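Long-range contacts in inosine-uridine preferring nucleoside hydrolase (Gardnerella vaginalis 315-A, PDB 6BA1), which belongs to the nucleoside hydrolase family of alpha/beta proteins and carries a bound calcium ion, with two copies of the chain in the assembly: residues Gly68-Ser73 with Thr134-Ala138; Val118-Lys123 with Glu145-Ile150; Ala181-Arg186 with Met268-Val272. All coordinates share one frame; numbering follows the deposited sequence.

Contact 1 (Gly68-Ser73 with Thr134-Ala138); sequences GLSHAS and TNIAA
Leu69 and Asn135 lead a loop-to-helix contact at the carboxyl edge of the mostly parallel central sheet, where the loop after strand 64-67 passes the N-terminal part of helix 134-142. The one hydrogen bond between the segments runs from backbone to side chain: Leu69 N donates to Asn135 OD1 over 3.0 Å. It is nearly straight at the hydrogen, 173°, and the donor lies only slightly tilted from the carbonyl plane. Asparagine suits this place because its amide works both ways: while OD1 receives the loop, ND2 donates to Asp10 OD1 and to Gly37 O, and the bonds at its two ends together fix the rotation of the amide. Gly68, having no side chain, lets its CA lie against this amide, 3.6 Å from Asn135 OD1. The apolar half is made by Leu69, whose CD1 reaches Ala138 CB at 3.8 Å; the small alanine one turn along the helix lets the leucine branch come close. Thr134 is divided by its torsion: with chi1 at -44°, CG2 stands anti to the backbone N and turns to the loop, meeting His71 O at 3.5 Å, while OG1 is hydrogen-bonded to Tyr39 OH and Asp177 OD2. Asp177 also binds Ser73 N, so one carboxylate joins both segments. The Asn135 side chain lies about 12 Å from the calcium ion, whose ligands include Thr130 on the same connection; loops gathered at the carboxyl ends of parallel strands in this way are characteristic of alpha/beta folds with a site at that edge.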
ATOM      1  N   GLY A  68     -17.688  26.383  -2.909  1.00 29.67           N
ATOM      2  CA  GLY A  68     -17.347  25.596  -1.719  1.00 29.46           C
ATOM      3  C   GLY A  68     -16.602  26.401  -0.665  1.00 30.23           C
ATOM      4  O   GLY A  68     -16.690  27.616  -0.637  1.00 31.34           O
ATOM      5  N   LEU A  69     -15.852  25.702   0.184  1.00 29.76           N
ATOM      6  CA  LEU A  69     -15.187  26.301   1.347  1.00 30.64           C
ATOM      7  C   LEU A  69     -13.777  26.787   1.021  1.00 30.08           C
ATOM      8  O   LEU A  69     -13.092  26.174   0.215  1.00 28.75           O
ATOM      9  CB  LEU A  69     -15.173  25.292   2.507  1.00 30.72           C
ATOM     10  CG  LEU A  69     -16.557  24.957   3.075  1.00 31.82           C
ATOM     11  CD1 LEU A  69     -16.658  23.529   3.566  1.00 31.33           C
ATOM     12  CD2 LEU A  69     -16.896  25.906   4.203  1.00 33.77           C
ATOM     13  N   SER A  70     -13.358  27.882   1.659  1.00 31.30           N
ATOM     14  CA  SER A  70     -12.048  28.533   1.402  1.00 31.21           C
ATOM     15  C   SER A  70     -10.869  27.861   2.100  1.00 30.68           C
ATOM     16  O   SER A  70      -9.791  27.747   1.505  1.00 29.91           O
ATOM     17  CB  SER A  70     -12.084  29.996   1.852  1.00 33.01           C
ATOM     18  OG  SER A  70     -12.990  30.748   1.073  1.00 33.63           O
ATOM     19  N   HIS A  71     -11.072  27.454   3.356  1.00 31.30           N
ATOM     20  CA  HIS A  71      -9.993  26.884   4.188  1.00 31.14           C
ATOM     21  C   HIS A  71     -10.317  25.445   4.600  1.00 30.38           C
ATOM     22  O   HIS A  71     -11.425  24.959   4.385  1.00 30.20           O
ATOM     23  CB  HIS A  71      -9.710  27.774   5.426  1.00 32.91           C
ATOM     24  CG  HIS A  71     -10.922  28.127   6.232  1.00 34.34           C
ATOM     25  ND1 HIS A  71     -11.490  29.382   6.209  1.00 35.76           N
ATOM     26  CD2 HIS A  71     -11.670  27.397   7.095  1.00 34.79           C
ATOM     27  CE1 HIS A  71     -12.540  29.416   7.019  1.00 37.04           C
ATOM     28  NE2 HIS A  71     -12.669  28.221   7.571  1.00 36.49           N
ATOM     29  N   ALA A  72      -9.324  24.778   5.183  1.00 30.11           N
ATOM     30  CA  ALA A  72      -9.447  23.378   5.598  1.00 29.53           C
ATOM     31  C   ALA A  72     -10.372  23.157   6.796  1.00 30.76           C
ATOM     32  O   ALA A  72     -10.540  24.047   7.633  1.00 32.24           O
ATOM     33  CB  ALA A  72      -8.076  22.793   5.890  1.00 29.13           C
ATOM     34  N   SER A  73     -10.982  21.967   6.837  1.00 30.31           N
ATOM     35  CA  SER A  73     -11.714  21.422   7.990  1.00 31.48           C
ATOM     36  C   SER A  73     -11.228  21.932   9.355  1.00 33.03           C
ATOM     37  O   SER A  73     -12.038  22.382  10.169  1.00 34.60           O
ATOM     38  CB  SER A  73     -11.621  19.886   7.955  1.00 30.68           C
ATOM     39  OG  SER A  73     -12.239  19.250   9.067  1.00 31.92           O
ATOM     40  N   THR A 134     -12.323  18.569   1.566  1.00 24.97           N
ATOM     41  CA  THR A 134     -13.011  19.548   2.429  1.00 26.23           C
ATOM     42  C   THR A 134     -14.506  19.718   2.186  1.00 26.88           C
ATOM     43  O   THR A 134     -15.294  19.741   3.140  1.00 28.10           O
ATOM     44  CB  THR A 134     -12.355  20.945   2.292  1.00 26.46           C
ATOM     45  OG1 THR A 134     -10.924  20.816   2.322  1.00 25.91           O
ATOM     46  CG2 THR A 134     -12.807  21.882   3.416  1.00 27.99           C
ATOM     47  N   ASN A 135     -14.880  19.841   0.916  1.00 26.23           N
ATOM     48  CA  ASN A 135     -16.278  20.064   0.540  1.00 26.91           C
ATOM     49  C   ASN A 135     -17.170  18.866   0.854  1.00 27.29           C
ATOM     50  O   ASN A 135     -18.128  19.000   1.620  1.00 28.63           O
ATOM     51  CB  ASN A 135     -16.396  20.476  -0.934  1.00 26.22           C
ATOM     52  CG  ASN A 135     -15.843  21.870  -1.209  1.00 26.40           C
ATOM     53  OD1 ASN A 135     -15.749  22.719  -0.322  1.00 27.35           O
ATOM     54  ND2 ASN A 135     -15.490  22.110  -2.456  1.00 25.66           N
ATOM     55  N   ILE A 136     -16.863  17.702   0.289  1.00 26.33           N
ATOM     56  CA  ILE A 136     -17.698  16.507   0.535  1.00 26.84           C
ATOM     57  C   ILE A 136     -17.636  15.959   1.980  1.00 27.76           C
ATOM     58  O   ILE A 136     -18.534  15.230   2.409  1.00 28.74           O
ATOM     59  CB  ILE A 136     -17.449  15.390  -0.506  1.00 25.79           C
ATOM     60  CG1 ILE A 136     -18.572  14.341  -0.420  1.00 26.62           C
ATOM     61  CG2 ILE A 136     -16.064  14.770  -0.349  1.00 24.88           C
ATOM     62  CD1 ILE A 136     -18.969  13.733  -1.742  1.00 26.12           C
ATOM     63  N   ALA A 137     -16.592  16.321   2.728  1.00 27.64           N
ATOM     64  CA  ALA A 137     -16.548  16.057   4.171  1.00 28.79           C
ATOM     65  C   ALA A 137     -17.639  16.829   4.907  1.00 30.46           C
ATOM     66  O   ALA A 137     -18.347  16.267   5.746  1.00 31.77           O
ATOM     67  CB  ALA A 137     -15.193  16.427   4.736  1.00 28.43           C
ATOM     68  N   ALA A 138     -17.755  18.119   4.589  1.00 30.58           N
ATOM     69  CA  ALA A 138     -18.825  18.968   5.118  1.00 32.28           C
ATOM     70  C   ALA A 138     -20.220  18.511   4.663  1.00 32.99           C
ATOM     71  O   ALA A 138     -21.187  18.626   5.421  1.00 34.79           O
ATOM     72  CB  ALA A 138     -18.590  20.420   4.731  1.00 32.26           C
TER

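Contact 2 (Val118-Lys123 with Glu145-Ile150); sequences VKKYGK and EIKDEI
With chi1 at 167°, Val118 sends CG1 anti to its own backbone N and CG2 to the other side, and the two methyls turn to different parts of 145-150. CG1 comes to Glu149 CB at 3.6 Å; CG2 meets Ile146 CG2 and the far tip of Ile150, CD1, each at 4.0 Å. The valine crosses all three side chains at about a right angle, and a short, beta-branched residue fits well here because it can fork between them without needing length. Lys119 instead needs its reach: bent at chi2 (128°), it carries NZ across to Glu145 and forms a salt bridge with OE2 at 3.0 Å whose hydrogen bond is weak. Glu149 brings a second carboxylate beside the lysine: its OE1 stays 4.1 Å from Lys119 NZ, too far for a salt bridge, but would probably still favour the positive charge. The contact thus joins the ends of helices 110-121 and 146-149, which lead into the neighbouring parallel strands 125-129 and 152-156; helix 146-149 belongs to the beta-alpha-beta connection between those strands. Val118 also rests on Leu125 and Ile150 on Tyr127, so the apolar side faces the sheet while the charged ends lie outward. Gly122 leaves the first helix with a positive phi of 51°, a conformation glycine takes readily, and its N still bonds to Val118 O. The turn lets Gly122 pass close to the backbone of Glu149. Beyond it, the aliphatic part of Lys123 runs alongside the end of the other helix, near Asp148 O.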
ATOM      1  N   VAL A 118     -27.478  14.815  -4.896  1.00 33.63           N
ATOM      2  CA  VAL A 118     -27.572  13.421  -4.443  1.00 34.00           C
ATOM      3  C   VAL A 118     -29.033  12.996  -4.320  1.00 36.16           C
ATOM      4  O   VAL A 118     -29.400  11.917  -4.775  1.00 36.56           O
ATOM      5  CB  VAL A 118     -26.824  13.191  -3.100  1.00 33.78           C
ATOM      6  CG1 VAL A 118     -27.181  11.852  -2.462  1.00 34.79           C
ATOM      7  CG2 VAL A 118     -25.316  13.287  -3.310  1.00 31.71           C
ATOM      8  N   LYS A 119     -29.855  13.844  -3.711  1.00 37.73           N
ATOM      9  CA  LYS A 119     -31.278  13.533  -3.553  1.00 40.09           C
ATOM     10  C   LYS A 119     -32.060  13.601  -4.867  1.00 40.56           C
ATOM     11  O   LYS A 119     -33.040  12.872  -5.022  1.00 42.18           O
ATOM     12  CB  LYS A 119     -31.922  14.386  -2.445  1.00 41.92           C
ATOM     13  CG  LYS A 119     -31.927  13.684  -1.087  1.00 42.98           C
ATOM     14  CD  LYS A 119     -31.333  14.501   0.049  1.00 42.92           C
ATOM     15  CE  LYS A 119     -30.766  13.570   1.124  1.00 42.94           C
ATOM     16  NZ  LYS A 119     -30.287  14.272   2.351  1.00 43.31           N
ATOM     17  N   LYS A 120     -31.621  14.433  -5.813  1.00 39.30           N
ATOM     18  CA  LYS A 120     -32.264  14.493  -7.136  1.00 39.69           C
ATOM     19  C   LYS A 120     -31.916  13.284  -7.994  1.00 38.78           C
ATOM     20  O   LYS A 120     -32.802  12.540  -8.415  1.00 40.13           O
ATOM     21  CB  LYS A 120     -31.897  15.780  -7.897  1.00 38.83           C
ATOM     22  CG  LYS A 120     -32.713  15.962  -9.167  1.00 39.69           C
ATOM     23  CD  LYS A 120     -32.989  17.421  -9.533  1.00 40.23           C
ATOM     24  CE  LYS A 120     -33.999  17.490 -10.659  1.00 41.59           C
ATOM     25  NZ  LYS A 120     -34.677  18.817 -10.735  1.00 43.05           N
ATOM     26  N   TYR A 121     -30.623  13.090  -8.237  1.00 36.67           N
ATOM     27  CA  TYR A 121     -30.154  12.102  -9.212  1.00 35.74           C
ATOM     28  C   TYR A 121     -29.736  10.761  -8.608  1.00 35.56           C
ATOM     29  O   TYR A 121     -29.484   9.818  -9.358  1.00 35.20           O
ATOM     30  CB  TYR A 121     -29.028  12.708 -10.059  1.00 33.83           C
ATOM     31  CG  TYR A 121     -29.454  14.001 -10.720  1.00 34.20           C
ATOM     32  CD1 TYR A 121     -30.461  14.010 -11.692  1.00 35.46           C
ATOM     33  CD2 TYR A 121     -28.886  15.224 -10.349  1.00 33.53           C
ATOM     34  CE1 TYR A 121     -30.872  15.200 -12.288  1.00 35.99           C
ATOM     35  CE2 TYR A 121     -29.294  16.416 -10.945  1.00 34.08           C
ATOM     36  CZ  TYR A 121     -30.284  16.398 -11.910  1.00 35.30           C
ATOM     37  OH  TYR A 121     -30.680  17.570 -12.504  1.00 35.99           O
ATOM     38  N   GLY A 122     -29.665  10.673  -7.278  1.00 35.97           N
ATOM     39  CA  GLY A 122     -29.425   9.398  -6.580  1.00 36.25           C
ATOM     40  C   GLY A 122     -28.226   8.618  -7.094  1.00 34.57           C
ATOM     41  O   GLY A 122     -27.093   9.107  -7.065  1.00 32.90           O
ATOM     42  N   LYS A 123     -28.493   7.412  -7.590  1.00 35.22           N
ATOM     43  CA  LYS A 123     -27.449   6.517  -8.087  1.00 34.03           C
ATOM     44  C   LYS A 123     -26.983   6.795  -9.525  1.00 32.90           C
ATOM     45  O   LYS A 123     -26.054   6.140 -10.003  1.00 31.96           O
ATOM     46  CB  LYS A 123     -27.872   5.052  -7.907  1.00 35.43           C
ATOM     47  CG  LYS A 123     -27.940   4.649  -6.436  1.00 36.33           C
ATOM     48  CD  LYS A 123     -27.263   3.327  -6.111  1.00 36.39           C
ATOM     49  CE  LYS A 123     -26.856   3.281  -4.648  1.00 36.57           C
ATOM     50  NZ  LYS A 123     -26.703   1.888  -4.157  1.00 37.63           N
ATOM     51  N   GLU A 145     -26.702  10.623   5.065  1.00 40.89           N
ATOM     52  CA  GLU A 145     -27.494   9.752   4.162  1.00 41.30           C
ATOM     53  C   GLU A 145     -26.825   9.553   2.798  1.00 39.01           C
ATOM     54  O   GLU A 145     -26.918   8.472   2.213  1.00 38.93           O
ATOM     55  CB  GLU A 145     -28.903  10.306   3.883  1.00 43.05           C
ATOM     56  CG  GLU A 145     -29.686  10.850   5.070  1.00 45.50           C
ATOM     57  CD  GLU A 145     -29.616  12.369   5.163  1.00 45.27           C
ATOM     58  OE1 GLU A 145     -28.508  12.889   5.380  1.00 43.68           O
ATOM     59  OE2 GLU A 145     -30.650  13.045   5.010  1.00 46.78           O
ATOM     60  N   ILE A 146     -26.182  10.616   2.305  1.00 37.39           N
ATOM     61  CA  ILE A 146     -25.457  10.632   1.024  1.00 35.29           C
ATOM     62  C   ILE A 146     -24.752   9.305   0.710  1.00 34.45           C
ATOM     63  O   ILE A 146     -24.896   8.778  -0.396  1.00 33.94           O
ATOM     64  CB  ILE A 146     -24.409  11.780   0.991  1.00 33.73           C
ATOM     65  CG1 ILE A 146     -25.088  13.155   0.916  1.00 34.41           C
ATOM     66  CG2 ILE A 146     -23.451  11.646  -0.198  1.00 31.69           C
ATOM     67  CD1 ILE A 146     -24.155  14.305   1.253  1.00 33.52           C
ATOM     68  N   LYS A 147     -23.990   8.805   1.688  1.00 34.46           N
ATOM     69  CA  LYS A 147     -23.248   7.525   1.615  1.00 33.96           C
ATOM     70  C   LYS A 147     -23.897   6.485   0.700  1.00 34.44           C
ATOM     71  O   LYS A 147     -23.303   6.045  -0.295  1.00 33.20           O
ATOM     72  CB  LYS A 147     -23.141   6.885   3.002  1.00 35.31           C
ATOM     73  CG  LYS A 147     -22.262   7.594   4.010  1.00 34.93           C
ATOM     74  CD  LYS A 147     -22.546   7.067   5.416  1.00 36.88           C
ATOM     75  CE  LYS A 147     -21.833   7.910   6.467  1.00 36.85           C
ATOM     76  NZ  LYS A 147     -21.802   7.277   7.800  1.00 38.56           N
ATOM     77  N   ASP A 148     -25.128   6.121   1.052  1.00 36.44           N
ATOM     78  CA  ASP A 148     -25.857   5.038   0.402  1.00 37.45           C
ATOM     79  C   ASP A 148     -26.634   5.545  -0.816  1.00 37.29           C
ATOM     80  O   ASP A 148     -26.803   4.813  -1.795  1.00 37.24           O
ATOM     81  CB  ASP A 148     -26.800   4.364   1.411  1.00 39.98           C
ATOM     82  CG  ASP A 148     -26.078   3.932   2.698  1.00 40.39           C
ATOM     83  OD1 ASP A 148     -25.002   3.306   2.620  1.00 39.27           O
ATOM     84  OD2 ASP A 148     -26.586   4.217   3.794  1.00 42.00           O
ATOM     85  N   GLU A 149     -27.092   6.800  -0.753  1.00 37.36           N
ATOM     86  CA  GLU A 149     -27.867   7.417  -1.838  1.00 37.41           C
ATOM     87  C   GLU A 149     -27.043   7.717  -3.103  1.00 35.30           C
ATOM     88  O   GLU A 149     -27.546   7.534  -4.212  1.00 35.42           O
ATOM     89  CB  GLU A 149     -28.578   8.693  -1.341  1.00 38.33           C
ATOM     90  CG  GLU A 149     -29.717   8.447  -0.359  1.00 40.93           C
ATOM     91  CD  GLU A 149     -30.384   9.729   0.115  1.00 42.00           C
ATOM     92  OE1 GLU A 149     -29.718  10.534   0.798  1.00 41.31           O
ATOM     93  OE2 GLU A 149     -31.585   9.934  -0.187  1.00 43.70           O
ATOM     94  N   ILE A 150     -25.800   8.179  -2.939  1.00 33.58           N
ATOM     95  CA  ILE A 150     -24.952   8.562  -4.087  1.00 31.74           C
ATOM     96  C   ILE A 150     -24.508   7.347  -4.917  1.00 31.26           C
ATOM     97  O   ILE A 150     -24.319   6.248  -4.381  1.00 31.80           O
ATOM     98  CB  ILE A 150     -23.722   9.408  -3.659  1.00 30.27           C
ATOM     99  CG1 ILE A 150     -23.095  10.124  -4.867  1.00 28.80           C
ATOM    100  CG2 ILE A 150     -22.681   8.568  -2.940  1.00 29.78           C
ATOM    101  CD1 ILE A 150     -22.093  11.199  -4.501  1.00 27.72           C
TER

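Contact 3 (Ala181-Arg186 with Met268-Val272); sequences ADILFR and MQVDV
One face of the Phe185 ring receives Val270 CG2 in a CH-pi contact, 4.1 Å from the ring centroid, while Met268 CB approaches the same ring obliquely. The Arg186 guanidinium is the second flat group: Gln269 CB lies over one face, displaced toward the rim, and the Asp182 carboxylate stands at its edge, in plane. Arg186 and Gln269 run side by side, their guanidinium and amide planes 56° apart, and NH2 makes a weak bond to Gln269 OE1 at 3.1 Å. Asp182, one helical turn before Arg186, suits its place because one oxygen serves two donors. Its OD1 forms a salt bridge with Arg186 NH1 at 2.8 Å, though the hydrogen bond within it is poorly angled and weak. The same OD1 accepts Val270 N at 3.1 Å; this bond is straight (177°) but meets the carboxylate from above its plane. Ala181 is small enough for Val270 CG2 to settle against CB at 3.8 Å. Segment 181-186 of helix 178-187 runs nearly antiparallel to strand 268-270, the axes of these segments 6.6 Å apart at their closest; strand 280-282 pairs with that strand, Phe185 also touches Leu155 of strand 152-156, and Asp271 packs on His163 of the second subunit.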
ATOM      1  N   ALA A 181     -10.442  14.177   4.251  1.00 25.42           N
ATOM      2  CA  ALA A 181     -10.175  12.948   3.503  1.00 24.72           C
ATOM      3  C   ALA A 181     -10.440  11.696   4.345  1.00 25.53           C
ATOM      4  O   ALA A 181     -11.005  10.724   3.843  1.00 25.45           O
ATOM      5  CB  ALA A 181      -8.745  12.942   2.981  1.00 24.00           C
ATOM      6  N   ASP A 182     -10.046  11.734   5.620  1.00 26.47           N
ATOM      7  CA  ASP A 182     -10.324  10.634   6.547  1.00 27.54           C
ATOM      8  C   ASP A 182     -11.827  10.395   6.660  1.00 28.31           C
ATOM      9  O   ASP A 182     -12.296   9.259   6.517  1.00 28.64           O
ATOM     10  CB  ASP A 182      -9.728  10.913   7.937  1.00 28.64           C
ATOM     11  CG  ASP A 182      -9.786   9.695   8.872  1.00 29.84           C
ATOM     12  OD1 ASP A 182      -9.649   8.543   8.407  1.00 29.60           O
ATOM     13  OD2 ASP A 182      -9.963   9.892  10.090  1.00 31.20           O
ATOM     14  N   ILE A 183     -12.574  11.475   6.888  1.00 28.74           N
ATOM     15  CA  ILE A 183     -14.028  11.404   7.048  1.00 29.73           C
ATOM     16  C   ILE A 183     -14.669  10.748   5.821  1.00 29.01           C
ATOM     17  O   ILE A 183     -15.517   9.863   5.967  1.00 29.90           O
ATOM     18  CB  ILE A 183     -14.632  12.805   7.337  1.00 30.30           C
ATOM     19  CG1 ILE A 183     -14.200  13.295   8.731  1.00 31.52           C
ATOM     20  CG2 ILE A 183     -16.159  12.790   7.251  1.00 31.30           C
ATOM     21  CD1 ILE A 183     -14.175  14.803   8.883  1.00 31.75           C
ATOM     22  N   LEU A 184     -14.234  11.163   4.630  1.00 27.59           N
ATOM     23  CA  LEU A 184     -14.715  10.583   3.374  1.00 26.91           C
ATOM     24  C   LEU A 184     -14.436   9.086   3.266  1.00 26.99           C
ATOM     25  O   LEU A 184     -15.336   8.305   2.961  1.00 27.54           O
ATOM     26  CB  LEU A 184     -14.080  11.297   2.172  1.00 25.50           C
ATOM     27  CG  LEU A 184     -14.306  10.690   0.781  1.00 24.76           C
ATOM     28  CD1 LEU A 184     -15.781  10.538   0.462  1.00 25.45           C
ATOM     29  CD2 LEU A 184     -13.614  11.529  -0.270  1.00 23.63           C
ATOM     30  N   PHE A 185     -13.185   8.698   3.500  1.00 26.60           N
ATOM     31  CA  PHE A 185     -12.756   7.304   3.313  1.00 26.70           C
ATOM     32  C   PHE A 185     -13.506   6.387   4.278  1.00 28.25           C
ATOM     33  O   PHE A 185     -14.045   5.347   3.871  1.00 28.71           O
ATOM     34  CB  PHE A 185     -11.240   7.164   3.528  1.00 26.27           C
ATOM     35  CG  PHE A 185     -10.379   7.674   2.388  1.00 24.95           C
ATOM     36  CD1 PHE A 185     -10.827   8.629   1.481  1.00 24.18           C
ATOM     37  CD2 PHE A 185      -9.079   7.209   2.256  1.00 24.69           C
ATOM     38  CE1 PHE A 185      -9.997   9.081   0.462  1.00 23.20           C
ATOM     39  CE2 PHE A 185      -8.249   7.667   1.238  1.00 23.74           C
ATOM     40  CZ  PHE A 185      -8.708   8.599   0.343  1.00 23.01           C
ATOM     41  N   ARG A 186     -13.545   6.808   5.543  1.00 29.20           N
ATOM     42  CA  ARG A 186     -14.270   6.107   6.602  1.00 30.96           C
ATOM     43  C   ARG A 186     -15.792   6.115   6.441  1.00 31.84           C
ATOM     44  O   ARG A 186     -16.451   5.183   6.911  1.00 33.28           O
ATOM     45  CB  ARG A 186     -13.932   6.711   7.975  1.00 31.89           C
ATOM     46  CG  ARG A 186     -12.515   6.453   8.443  1.00 31.66           C
ATOM     47  CD  ARG A 186     -12.383   6.517   9.964  1.00 33.25           C
ATOM     48  NE  ARG A 186     -11.499   5.443  10.445  1.00 33.83           N
ATOM     49  CZ  ARG A 186     -10.186   5.540  10.643  1.00 33.40           C
ATOM     50  NH1 ARG A 186      -9.512   6.667  10.418  1.00 32.38           N
ATOM     51  NH2 ARG A 186      -9.532   4.465  11.072  1.00 34.19           N
ATOM     52  N   MET A 268     -10.241   1.721   3.856  1.00 29.19           N
ATOM     53  CA  MET A 268      -9.174   2.718   3.974  1.00 28.27           C
ATOM     54  C   MET A 268      -9.408   3.734   5.086  1.00 28.57           C
ATOM     55  O   MET A 268     -10.491   3.824   5.660  1.00 29.36           O
ATOM     56  CB  MET A 268      -9.043   3.483   2.662  1.00 26.81           C
ATOM     57  CG  MET A 268      -8.478   2.681   1.507  1.00 26.47           C
ATOM     58  SD  MET A 268      -6.699   2.528   1.560  1.00 26.40           S
ATOM     59  CE  MET A 268      -6.177   4.234   1.479  1.00 25.28           C
ATOM     60  N   GLN A 269      -8.353   4.491   5.368  1.00 28.10           N
ATOM     61  CA  GLN A 269      -8.383   5.623   6.285  1.00 28.32           C
ATOM     62  C   GLN A 269      -7.336   6.628   5.835  1.00 27.28           C
ATOM     63  O   GLN A 269      -6.584   6.371   4.891  1.00 26.54           O
ATOM     64  CB  GLN A 269      -8.083   5.175   7.724  1.00 29.79           C
ATOM     65  CG  GLN A 269      -6.735   4.465   7.915  1.00 30.08           C
ATOM     66  CD  GLN A 269      -6.317   4.329   9.366  1.00 31.53           C
ATOM     67  OE1 GLN A 269      -6.813   3.473  10.091  1.00 32.87           O
ATOM     68  NE2 GLN A 269      -5.384   5.161   9.793  1.00 31.44           N
ATOM     69  N   VAL A 270      -7.295   7.768   6.508  1.00 27.43           N
ATOM     70  CA  VAL A 270      -6.201   8.712   6.360  1.00 26.89           C
ATOM     71  C   VAL A 270      -5.660   8.987   7.744  1.00 28.02           C
ATOM     72  O   VAL A 270      -6.420   9.147   8.699  1.00 28.97           O
ATOM     73  CB  VAL A 270      -6.636  10.024   5.674  1.00 26.05           C
ATOM     74  CG1 VAL A 270      -5.489  11.030   5.631  1.00 25.80           C
ATOM     75  CG2 VAL A 270      -7.150   9.733   4.270  1.00 25.05           C
ATOM     76  N   ASP A 271      -4.338   9.018   7.844  1.00 28.09           N
ATOM     77  CA  ASP A 271      -3.672   9.212   9.121  1.00 29.28           C
ATOM     78  C   ASP A 271      -3.818  10.667   9.533  1.00 29.42           C
ATOM     79  O   ASP A 271      -3.557  11.574   8.741  1.00 28.55           O
ATOM     80  CB  ASP A 271      -2.195   8.799   9.050  1.00 29.47           C
ATOM     81  CG  ASP A 271      -1.984   7.282   9.062  1.00 29.97           C
ATOM     82  OD1 ASP A 271      -2.957   6.511   9.127  1.00 30.19           O
ATOM     83  OD2 ASP A 271      -0.813   6.864   9.010  1.00 30.31           O
ATOM     84  N   VAL A 272      -4.271  10.863  10.765  1.00 30.67           N
ATOM     85  CA  VAL A 272      -4.527  12.183  11.324  1.00 31.19           C
ATOM     86  C   VAL A 272      -3.542  12.525  12.455  1.00 32.48           C
ATOM     87  O   VAL A 272      -3.023  13.640  12.484  1.00 32.56           O
ATOM     88  CB  VAL A 272      -5.991  12.263  11.819  1.00 31.87           C
ATOM     89  CG1 VAL A 272      -6.269  13.574  12.551  1.00 32.80           C
ATOM     90  CG2 VAL A 272      -6.946  12.080  10.646  1.00 30.69           C
TER

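In the fold
The three contacts lie in one alpha/beta fold, that of the nucleoside hydrolases. Contacts 1 and 3 are neighbours, with centres 14 Å apart, and touch where Ile136 CG2 packs on Leu184 CD2 at 4.1 Å. The centre of contact 2 is about 19 Å from that of contact 1 and about 20 Å from that of contact 3; it sits at the amino ends of the parallel strands, contact 1 at their carboxyl ends. Along the chain, contacts 1 and 2 interleave; contact 3 opens after both have closed. Contact 1 joins loop 68-73 to helix 134-142, contact 2 two helix ends beside strands 125-129 and 152-156, and contact 3 helix 178-187 to the two-stranded sheet.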